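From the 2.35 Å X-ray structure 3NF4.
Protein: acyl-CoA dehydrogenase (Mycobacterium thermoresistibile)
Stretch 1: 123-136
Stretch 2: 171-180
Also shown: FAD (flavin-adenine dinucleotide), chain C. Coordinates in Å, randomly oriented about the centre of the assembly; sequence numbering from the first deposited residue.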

ATOM      1  N   GLY A 123      26.875 -31.065  25.244  1.00 86.50           N
ATOM      2  CA  GLY A 123      27.609 -31.013  23.976  1.00 85.69           C
ATOM      3  C   GLY A 123      26.985 -30.095  22.920  1.00 83.79           C
ATOM      4  O   GLY A 123      27.693 -29.423  22.167  1.00 82.32           O
ATOM      5  N   MET A 124      25.657 -30.059  22.863  1.00 83.43           N
ATOM      6  CA  MET A 124      24.963 -29.158  21.931  1.00 82.32           C
ATOM      7  C   MET A 124      25.255 -27.680  22.234  1.00 81.36           C
ATOM      8  O   MET A 124      25.476 -26.882  21.309  1.00 80.04           O
ATOM      9  CB  MET A 124      23.459 -29.443  21.923  1.00 82.06           C
ATOM     10  CG  MET A 124      23.139 -30.831  21.363  1.00 84.16           C
ATOM     11  SD  MET A 124      21.685 -31.583  22.094  1.00 90.13           S
ATOM     12  CE  MET A 124      20.351 -30.803  21.203  1.00 85.10           C
ATOM     13  N   LEU A 125      25.317 -27.335  23.525  1.00 81.68           N
ATOM     14  CA  LEU A 125      25.452 -25.936  23.928  1.00 80.43           C
ATOM     15  C   LEU A 125      26.901 -25.530  24.171  1.00 81.15           C
ATOM     16  O   LEU A 125      27.172 -24.420  24.640  1.00 80.81           O
ATOM     17  CB  LEU A 125      24.571 -25.630  25.144  1.00 80.51           C
ATOM     18  CG  LEU A 125      23.125 -26.135  25.058  1.00 79.85           C
ATOM     19  CD1 LEU A 125      22.396 -25.939  26.382  1.00 79.16           C
ATOM     20  CD2 LEU A 125      22.348 -25.486  23.885  1.00 77.54           C
ATOM     21  N   SER A 126      27.823 -26.420  23.810  1.00 81.95           N
ATOM     22  CA  SER A 126      29.247 -26.256  24.120  1.00 83.59           C
ATOM     23  C   SER A 126      29.912 -25.194  23.256  1.00 82.74           C
ATOM     24  O   SER A 126      30.919 -24.598  23.660  1.00 83.47           O
ATOM     25  CB  SER A 126      29.994 -27.589  23.930  1.00 84.92           C
ATOM     26  OG  SER A 126      30.228 -27.839  22.543  1.00 84.61           O
ATOM     27  N   GLY A 127      29.369 -24.989  22.056  1.00 81.15           N
ATOM     28  CA  GLY A 127      29.913 -24.013  21.124  1.00 80.45           C
ATOM     29  C   GLY A 127      30.668 -24.630  19.959  1.00 80.66           C
ATOM     30  O   GLY A 127      31.098 -23.924  19.041  1.00 79.83           O
ATOM     31  N   GLU A 128      30.831 -25.950  19.995  1.00 81.63           N
ATOM     32  CA  GLU A 128      31.559 -26.666  18.950  1.00 81.68           C
ATOM     33  C   GLU A 128      30.614 -27.399  18.000  1.00 80.56           C
ATOM     34  O   GLU A 128      31.017 -27.773  16.892  1.00 80.56           O
ATOM     35  CB  GLU A 128      32.574 -27.641  19.571  1.00 83.49           C
ATOM     36  N   GLN A 129      29.367 -27.597  18.430  1.00 79.45           N
ATOM     37  CA  GLN A 129      28.394 -28.350  17.637  1.00 78.71           C
ATOM     38  C   GLN A 129      27.424 -27.439  16.827  1.00 76.51           C
ATOM     39  O   GLN A 129      27.283 -26.241  17.128  1.00 75.42           O
ATOM     40  CB  GLN A 129      27.634 -29.350  18.526  1.00 79.91           C
ATOM     41  CG  GLN A 129      28.451 -30.574  18.978  1.00 82.93           C
ATOM     42  CD  GLN A 129      27.620 -31.631  19.724  1.00 86.17           C
ATOM     43  OE1 GLN A 129      26.431 -31.825  19.448  1.00 87.88           O
ATOM     44  NE2 GLN A 129      28.254 -32.327  20.663  1.00 87.05           N
ATOM     45  N   ILE A 130      26.792 -28.003  15.788  1.00 74.91           N
ATOM     46  CA  ILE A 130      25.768 -27.292  14.998  1.00 72.53           C
ATOM     47  C   ILE A 130      24.551 -28.186  14.787  1.00 71.15           C
ATOM     48  O   ILE A 130      24.688 -29.330  14.325  1.00 71.47           O
ATOM     49  CB  ILE A 130      26.268 -26.836  13.608  1.00 72.01           C
ATOM     50  CG1 ILE A 130      27.628 -26.146  13.699  1.00 73.93           C
ATOM     51  CG2 ILE A 130      25.300 -25.846  13.019  1.00 71.78           C
ATOM     52  CD1 ILE A 130      28.555 -26.444  12.519  1.00 75.72           C
ATOM     53  N   GLY A 131      23.374 -27.656  15.137  1.00 68.49           N
ATOM     54  CA  GLY A 131      22.111 -28.360  14.984  1.00 66.71           C
ATOM     55  C   GLY A 131      21.277 -27.970  13.764  1.00 64.80           C
ATOM     56  O   GLY A 131      21.338 -26.838  13.264  1.00 62.46           O
ATOM     57  N   ALA A 132      20.498 -28.929  13.282  1.00 64.17           N
ATOM     58  CA  ALA A 132      19.563 -28.672  12.211  1.00 63.14           C
ATOM     59  C   ALA A 132      18.199 -29.254  12.581  1.00 63.78           C
ATOM     60  O   ALA A 132      18.090 -30.094  13.498  1.00 65.13           O
ATOM     61  CB  ALA A 132      20.071 -29.226  10.887  1.00 62.65           C
ATOM     62  N   TYR A 133      17.174 -28.788  11.876  1.00 62.41           N
ATOM     63  CA  TYR A 133      15.782 -29.040  12.214  1.00 62.82           C
ATOM     64  C   TYR A 133      15.090 -29.516  10.918  1.00 62.72           C
ATOM     65  O   TYR A 133      15.186 -28.831   9.887  1.00 61.09           O
ATOM     66  CB  TYR A 133      15.193 -27.727  12.733  1.00 61.87           C
ATOM     67  CG  TYR A 133      13.817 -27.788  13.365  1.00 63.29           C
ATOM     68  CD1 TYR A 133      13.660 -28.115  14.706  1.00 63.52           C
ATOM     69  CD2 TYR A 133      12.674 -27.448  12.633  1.00 64.48           C
ATOM     70  CE1 TYR A 133      12.397 -28.158  15.306  1.00 64.88           C
ATOM     71  CE2 TYR A 133      11.400 -27.477  13.227  1.00 65.69           C
ATOM     72  CZ  TYR A 133      11.278 -27.837  14.567  1.00 66.29           C
ATOM     73  OH  TYR A 133      10.042 -27.873  15.168  1.00 67.52           O
ATOM     74  N   SER A 134      14.411 -30.673  10.975  1.00 63.61           N
ATOM     75  CA  SER A 134      13.877 -31.346   9.785  1.00 64.13           C
ATOM     76  C   SER A 134      12.402 -31.749   9.848  1.00 65.31           C
ATOM     77  O   SER A 134      12.041 -32.768  10.470  1.00 66.93           O
ATOM     78  CB  SER A 134      14.714 -32.582   9.460  1.00 64.76           C
ATOM     79  OG  SER A 134      14.278 -33.138   8.236  1.00 66.12           O
ATOM     80  N   LEU A 135      11.555 -30.986   9.158  1.00 64.66           N
ATOM     81  CA  LEU A 135      10.111 -31.177   9.251  1.00 65.73           C
ATOM     82  C   LEU A 135       9.439 -31.239   7.877  1.00 65.86           C
ATOM     83  O   LEU A 135       8.640 -32.142   7.616  1.00 67.12           O
ATOM     84  CB  LEU A 135       9.482 -30.094  10.155  1.00 65.09           C
ATOM     85  CG  LEU A 135       7.970 -30.039  10.413  1.00 66.20           C
ATOM     86  CD1 LEU A 135       7.580 -30.911  11.573  1.00 68.49           C
ATOM     87  CD2 LEU A 135       7.485 -28.619  10.695  1.00 63.47           C
ATOM     88  N   SER A 136       9.782 -30.288   7.007  1.00 64.98           N
ATOM     89  CA  SER A 136       9.205 -30.168   5.672  1.00 64.66           C
ATOM     90  C   SER A 136       9.517 -31.331   4.701  1.00 65.94           C
ATOM     91  O   SER A 136      10.613 -31.897   4.718  1.00 65.68           O
ATOM     92  CB  SER A 136       9.655 -28.848   5.036  1.00 62.91           C
ATOM     93  OG  SER A 136       9.277 -27.735   5.823  1.00 61.60           O
TER
HETATM   94  PA  FAD C 384       3.276 -24.292  -0.200  1.00 65.11           P
HETATM   95  O1A FAD C 384       2.765 -24.837   1.106  1.00 65.34           O
HETATM   96  O2A FAD C 384       3.174 -25.183  -1.408  1.00 66.49           O
HETATM   97  O5B FAD C 384       2.483 -22.927  -0.535  1.00 64.51           O
HETATM   98  C5B FAD C 384       2.488 -22.284  -1.808  1.00 61.57           C
HETATM   99  C4B FAD C 384       1.618 -21.019  -1.743  1.00 60.86           C
HETATM  100  O4B FAD C 384       0.264 -21.307  -1.334  1.00 61.61           O
HETATM  101  C3B FAD C 384       2.177 -20.014  -0.744  1.00 60.14           C
HETATM  102  O3B FAD C 384       2.064 -18.704  -1.297  1.00 58.43           O
HETATM  103  C2B FAD C 384       1.259 -20.122   0.462  1.00 61.58           C
HETATM  104  O2B FAD C 384       1.247 -18.910   1.250  1.00 60.55           O
HETATM  105  C1B FAD C 384      -0.083 -20.538  -0.170  1.00 61.15           C
HETATM  106  N9A FAD C 384      -0.856 -21.313   0.833  1.00 62.18           N
HETATM  107  C8A FAD C 384      -0.548 -22.554   1.311  1.00 61.83           C
HETATM  108  N7A FAD C 384      -1.464 -22.902   2.242  1.00 60.55           N
HETATM  109  C5A FAD C 384      -2.347 -21.881   2.342  1.00 61.77           C
HETATM  110  C6A FAD C 384      -3.488 -21.668   3.110  1.00 63.28           C
HETATM  111  N6A FAD C 384      -3.890 -22.617   3.991  1.00 63.45           N
HETATM  112  N1A FAD C 384      -4.188 -20.501   2.971  1.00 63.08           N
HETATM  113  C2A FAD C 384      -3.786 -19.552   2.103  1.00 61.39           C
HETATM  114  N3A FAD C 384      -2.680 -19.736   1.362  1.00 61.02           N
HETATM  115  C4A FAD C 384      -1.954 -20.878   1.461  1.00 60.74           C
HETATM  116  N1  FAD C 384      11.762 -26.306   6.492  1.00 76.42           N
HETATM  117  C2  FAD C 384      12.140 -26.954   7.636  1.00 78.80           C
HETATM  118  O2  FAD C 384      11.339 -27.715   8.240  1.00 80.23           O
HETATM  119  N3  FAD C 384      13.391 -26.785   8.142  1.00 77.55           N
HETATM  120  C4  FAD C 384      14.291 -25.970   7.531  1.00 75.96           C
HETATM  121  O4  FAD C 384      15.438 -25.847   8.032  1.00 74.82           O
HETATM  122  C4X FAD C 384      13.919 -25.287   6.357  1.00 73.88           C
HETATM  123  N5  FAD C 384      14.807 -24.477   5.720  1.00 70.63           N
HETATM  124  C5X FAD C 384      14.436 -23.852   4.571  1.00 69.21           C
HETATM  125  C6  FAD C 384      15.348 -23.023   3.915  1.00 67.12           C
HETATM  126  C7  FAD C 384      14.997 -22.369   2.734  1.00 65.86           C
HETATM  127  C7M FAD C 384      16.015 -21.483   2.055  1.00 61.55           C
HETATM  128  C8  FAD C 384      13.709 -22.556   2.219  1.00 66.62           C
HETATM  129  C8M FAD C 384      13.216 -21.901   0.954  1.00 64.67           C
HETATM  130  C9  FAD C 384      12.803 -23.379   2.882  1.00 68.49           C
HETATM  131  C9A FAD C 384      13.142 -24.034   4.056  1.00 69.32           C
HETATM  132  N10 FAD C 384      12.235 -24.830   4.683  1.00 72.46           N
HETATM  133  C10 FAD C 384      12.619 -25.477   5.827  1.00 74.32           C
HETATM  134  C1' FAD C 384      10.862 -25.026   4.124  1.00 72.65           C
HETATM  135  C2' FAD C 384       9.914 -23.805   4.271  1.00 71.90           C
HETATM  136  O2' FAD C 384       9.530 -23.649   5.651  1.00 71.46           O
HETATM  137  C3' FAD C 384       8.705 -23.870   3.293  1.00 70.34           C
HETATM  138  O3' FAD C 384       9.218 -23.733   1.961  1.00 68.73           O
HETATM  139  C4' FAD C 384       7.581 -22.823   3.470  1.00 69.85           C
HETATM  140  O4' FAD C 384       7.167 -22.709   4.843  1.00 72.09           O
HETATM  141  C5' FAD C 384       6.310 -23.002   2.598  1.00 69.49           C
HETATM  142  O5' FAD C 384       5.952 -24.340   2.171  1.00 69.88           O
HETATM  143  P   FAD C 384       5.967 -24.741   0.597  1.00 68.79           P
HETATM  144  O1P FAD C 384       7.306 -24.329   0.010  1.00 67.82           O
HETATM  145  O2P FAD C 384       5.537 -26.170   0.413  1.00 69.14           O
HETATM  146  O3P FAD C 384       4.806 -23.778  -0.007  1.00 66.45           O
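Stretch 2, residues 171-180: GKADFYTLFA

Stretch 2 joins stretch 1 through a ladder of backbone hydrogen bonds that begins with an aspartate clasp. Just before the paired strands, Asp174 grips Ile130 twice: the carboxylate oxygen OD2 of Asp174 accepts from N of Ile130 at 2.8 Å, and N of Asp174 donates to O of Ile130, also at 2.8 Å. A short acidic side chain suits this position, because with chi1 in the m well it reaches a backbone NH that the ladder itself does not use.

Beyond the clasp, residues 175-180 run as an extended strand alongside strand 131-134. The two are parallel, their N-to-C directions 15° apart (signed crossing angle -15°), with axes approaching to 4.7 Å. As in any parallel pair, alternate residues of each strand turn their NH and CO toward the partner: Ala132 and Ser134 on one side, Phe175, Thr177 and Phe179 on the other. Ala132 N donates to Phe175 O at 3.2 Å while Ala132 O accepts from Thr177 N at 3.0 Å, nearly straight at 173°. Two residues on, Ser134 N donates to Thr177 O at 2.8 Å, and Ser134 O accepts from Phe179 N at 3.2 Å. The resulting register sets Gly131 beside Phe175, Ala132 beside Tyr176, Tyr133 beside Thr177 and Ser134 beside Leu178.

Side chains alternate between the faces of the sheet. On the face of Phe175 and Thr177, the Phe175 ring folds back over its neighbour with chi1 at 63° (p). Gly131 CA lies 3.7 Å from the ring centroid, and a CB on Gly131 would fall 2.7 Å from Phe175 CZ, so the bare glycine makes room for the ring. Over the opposite ring face lies Met124, from the end of the preceding helix; its CG is 3.9 Å from the centroid, and the flexible thioether brings Met124 CE to 3.5 Å from Phe175 CE1.

Farther along, the edge of Phe179 points toward the face of Tyr133 in an offset edge-to-face pair, centroids 5.6 Å apart and planes at 65°. Leu135 closes over a face of the Phe179 ring, with Leu135 CD1 3.4 Å from Phe179 CD2. On the other side of the sheet, small Ala132 fits closely: its CB is 3.8 Å from Tyr176 CD1 and 3.9 Å from Ala173 CB. Tyr176 also steadies its own stretch, its OH accepting from Gly171 N at 3.0 Å.

The flavin takes up groups the ladder leaves free: within the strand Tyr133 O accepts from FAD N3 at 3.2 Å, and beyond its end Ser136 OG donates to FAD N1 at 2.9 Å.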

ATOM      1  N   GLY A 171      23.585 -31.743   5.563  1.00 64.40           N
ATOM      2  CA  GLY A 171      24.861 -32.326   5.190  1.00 66.11           C
ATOM      3  C   GLY A 171      26.071 -31.736   5.893  1.00 67.08           C
ATOM      4  O   GLY A 171      27.196 -32.056   5.520  1.00 68.27           O
ATOM      5  N   LYS A 172      25.865 -30.884   6.900  1.00 66.86           N
ATOM      6  CA  LYS A 172      26.990 -30.274   7.617  1.00 67.59           C
ATOM      7  C   LYS A 172      26.765 -30.147   9.125  1.00 68.36           C
ATOM      8  O   LYS A 172      27.632 -29.630   9.833  1.00 68.72           O
ATOM      9  CB  LYS A 172      27.317 -28.881   7.052  1.00 66.63           C
ATOM     10  CG  LYS A 172      27.753 -28.822   5.591  1.00 68.31           C
ATOM     11  CD  LYS A 172      29.251 -29.078   5.403  1.00 73.01           C
ATOM     12  CE  LYS A 172      29.614 -28.978   3.919  1.00 75.82           C
ATOM     13  NZ  LYS A 172      31.078 -29.106   3.651  1.00 78.41           N
ATOM     14  N   ALA A 173      25.599 -30.573   9.613  1.00 68.84           N
ATOM     15  CA  ALA A 173      25.264 -30.448  11.038  1.00 69.24           C
ATOM     16  C   ALA A 173      25.734 -31.680  11.776  1.00 70.98           C
ATOM     17  O   ALA A 173      25.938 -32.731  11.161  1.00 71.53           O
ATOM     18  CB  ALA A 173      23.767 -30.255  11.245  1.00 68.56           C
ATOM     19  N   ASP A 174      25.882 -31.553  13.089  1.00 71.55           N
ATOM     20  CA  ASP A 174      26.339 -32.656  13.921  1.00 73.78           C
ATOM     21  C   ASP A 174      25.189 -33.529  14.402  1.00 73.92           C
ATOM     22  O   ASP A 174      25.399 -34.700  14.720  1.00 75.48           O
ATOM     23  CB  ASP A 174      27.168 -32.146  15.112  1.00 74.89           C
ATOM     24  CG  ASP A 174      28.331 -31.249  14.679  1.00 76.51           C
ATOM     25  OD1 ASP A 174      29.130 -31.631  13.804  1.00 79.82           O
ATOM     26  OD2 ASP A 174      28.455 -30.144  15.226  1.00 81.22           O
ATOM     27  N   PHE A 175      23.987 -32.949  14.446  1.00 72.61           N
ATOM     28  CA  PHE A 175      22.766 -33.636  14.860  1.00 72.52           C
ATOM     29  C   PHE A 175      21.542 -33.039  14.169  1.00 71.27           C
ATOM     30  O   PHE A 175      21.549 -31.867  13.755  1.00 69.66           O
ATOM     31  CB  PHE A 175      22.598 -33.634  16.394  1.00 73.98           C
ATOM     32  CG  PHE A 175      22.457 -32.250  17.012  1.00 73.13           C
ATOM     33  CD1 PHE A 175      21.200 -31.708  17.254  1.00 73.11           C
ATOM     34  CD2 PHE A 175      23.578 -31.501  17.365  1.00 72.74           C
ATOM     35  CE1 PHE A 175      21.063 -30.436  17.831  1.00 71.50           C
ATOM     36  CE2 PHE A 175      23.448 -30.224  17.938  1.00 72.02           C
ATOM     37  CZ  PHE A 175      22.189 -29.700  18.177  1.00 70.18           C
ATOM     38  N   TYR A 176      20.496 -33.858  14.053  1.00 71.36           N
ATOM     39  CA  TYR A 176      19.285 -33.493  13.344  1.00 70.13           C
ATOM     40  C   TYR A 176      18.059 -33.775  14.200  1.00 70.99           C
ATOM     41  O   TYR A 176      17.908 -34.874  14.730  1.00 72.75           O
ATOM     42  CB  TYR A 176      19.185 -34.257  12.008  1.00 69.57           C
ATOM     43  CG  TYR A 176      20.272 -33.890  11.024  1.00 68.88           C
ATOM     44  CD1 TYR A 176      20.070 -32.895  10.065  1.00 66.79           C
ATOM     45  CD2 TYR A 176      21.522 -34.507  11.073  1.00 69.44           C
ATOM     46  CE1 TYR A 176      21.083 -32.549   9.169  1.00 65.62           C
ATOM     47  CE2 TYR A 176      22.547 -34.163  10.187  1.00 68.60           C
ATOM     48  CZ  TYR A 176      22.323 -33.188   9.244  1.00 67.07           C
ATOM     49  OH  TYR A 176      23.330 -32.855   8.375  1.00 66.56           O
ATOM     50  N   THR A 177      17.179 -32.789  14.325  1.00 69.64           N
ATOM     51  CA  THR A 177      15.883 -33.017  14.925  1.00 70.27           C
ATOM     52  C   THR A 177      14.891 -33.404  13.824  1.00 70.23           C
ATOM     53  O   THR A 177      14.539 -32.569  12.989  1.00 69.63           O
ATOM     54  CB  THR A 177      15.427 -31.775  15.718  1.00 69.68           C
ATOM     55  OG1 THR A 177      16.270 -31.617  16.865  1.00 70.35           O
ATOM     56  CG2 THR A 177      14.010 -31.914  16.198  1.00 70.61           C
ATOM     57  N   LEU A 178      14.438 -34.663  13.852  1.00 71.11           N
ATOM     58  CA  LEU A 178      13.574 -35.264  12.828  1.00 70.73           C
ATOM     59  C   LEU A 178      12.110 -35.449  13.255  1.00 71.89           C
ATOM     60  O   LEU A 178      11.833 -35.751  14.422  1.00 73.29           O
ATOM     61  CB  LEU A 178      14.146 -36.636  12.446  1.00 71.68           C
ATOM     62  CG  LEU A 178      13.408 -37.541  11.446  1.00 71.62           C
ATOM     63  CD1 LEU A 178      13.302 -36.906  10.021  1.00 67.47           C
ATOM     64  CD2 LEU A 178      14.045 -38.938  11.404  1.00 71.29           C
ATOM     65  N   PHE A 179      11.182 -35.305  12.303  1.00 71.37           N
ATOM     66  CA  PHE A 179       9.767 -35.639  12.525  1.00 72.56           C
ATOM     67  C   PHE A 179       9.292 -36.700  11.533  1.00 74.13           C
ATOM     68  O   PHE A 179       9.297 -36.453  10.334  1.00 73.19           O
ATOM     69  CB  PHE A 179       8.884 -34.383  12.451  1.00 70.98           C
ATOM     70  CG  PHE A 179       9.160 -33.384  13.554  1.00 70.26           C
ATOM     71  CD1 PHE A 179       8.482 -33.464  14.771  1.00 71.70           C
ATOM     72  CD2 PHE A 179      10.109 -32.379  13.387  1.00 66.41           C
ATOM     73  CE1 PHE A 179       8.746 -32.548  15.807  1.00 69.95           C
ATOM     74  CE2 PHE A 179      10.373 -31.466  14.408  1.00 66.62           C
ATOM     75  CZ  PHE A 179       9.689 -31.552  15.621  1.00 66.96           C
ATOM     76  N   ALA A 180       8.909 -37.884  12.027  1.00 76.89           N
ATOM     77  CA  ALA A 180       8.439 -38.981  11.145  1.00 79.16           C
ATOM     78  C   ALA A 180       7.159 -39.670  11.613  1.00 81.57           C
ATOM     79  O   ALA A 180       6.798 -39.584  12.787  1.00 82.38           O
ATOM     80  CB  ALA A 180       9.536 -40.010  10.907  1.00 80.00           C
TER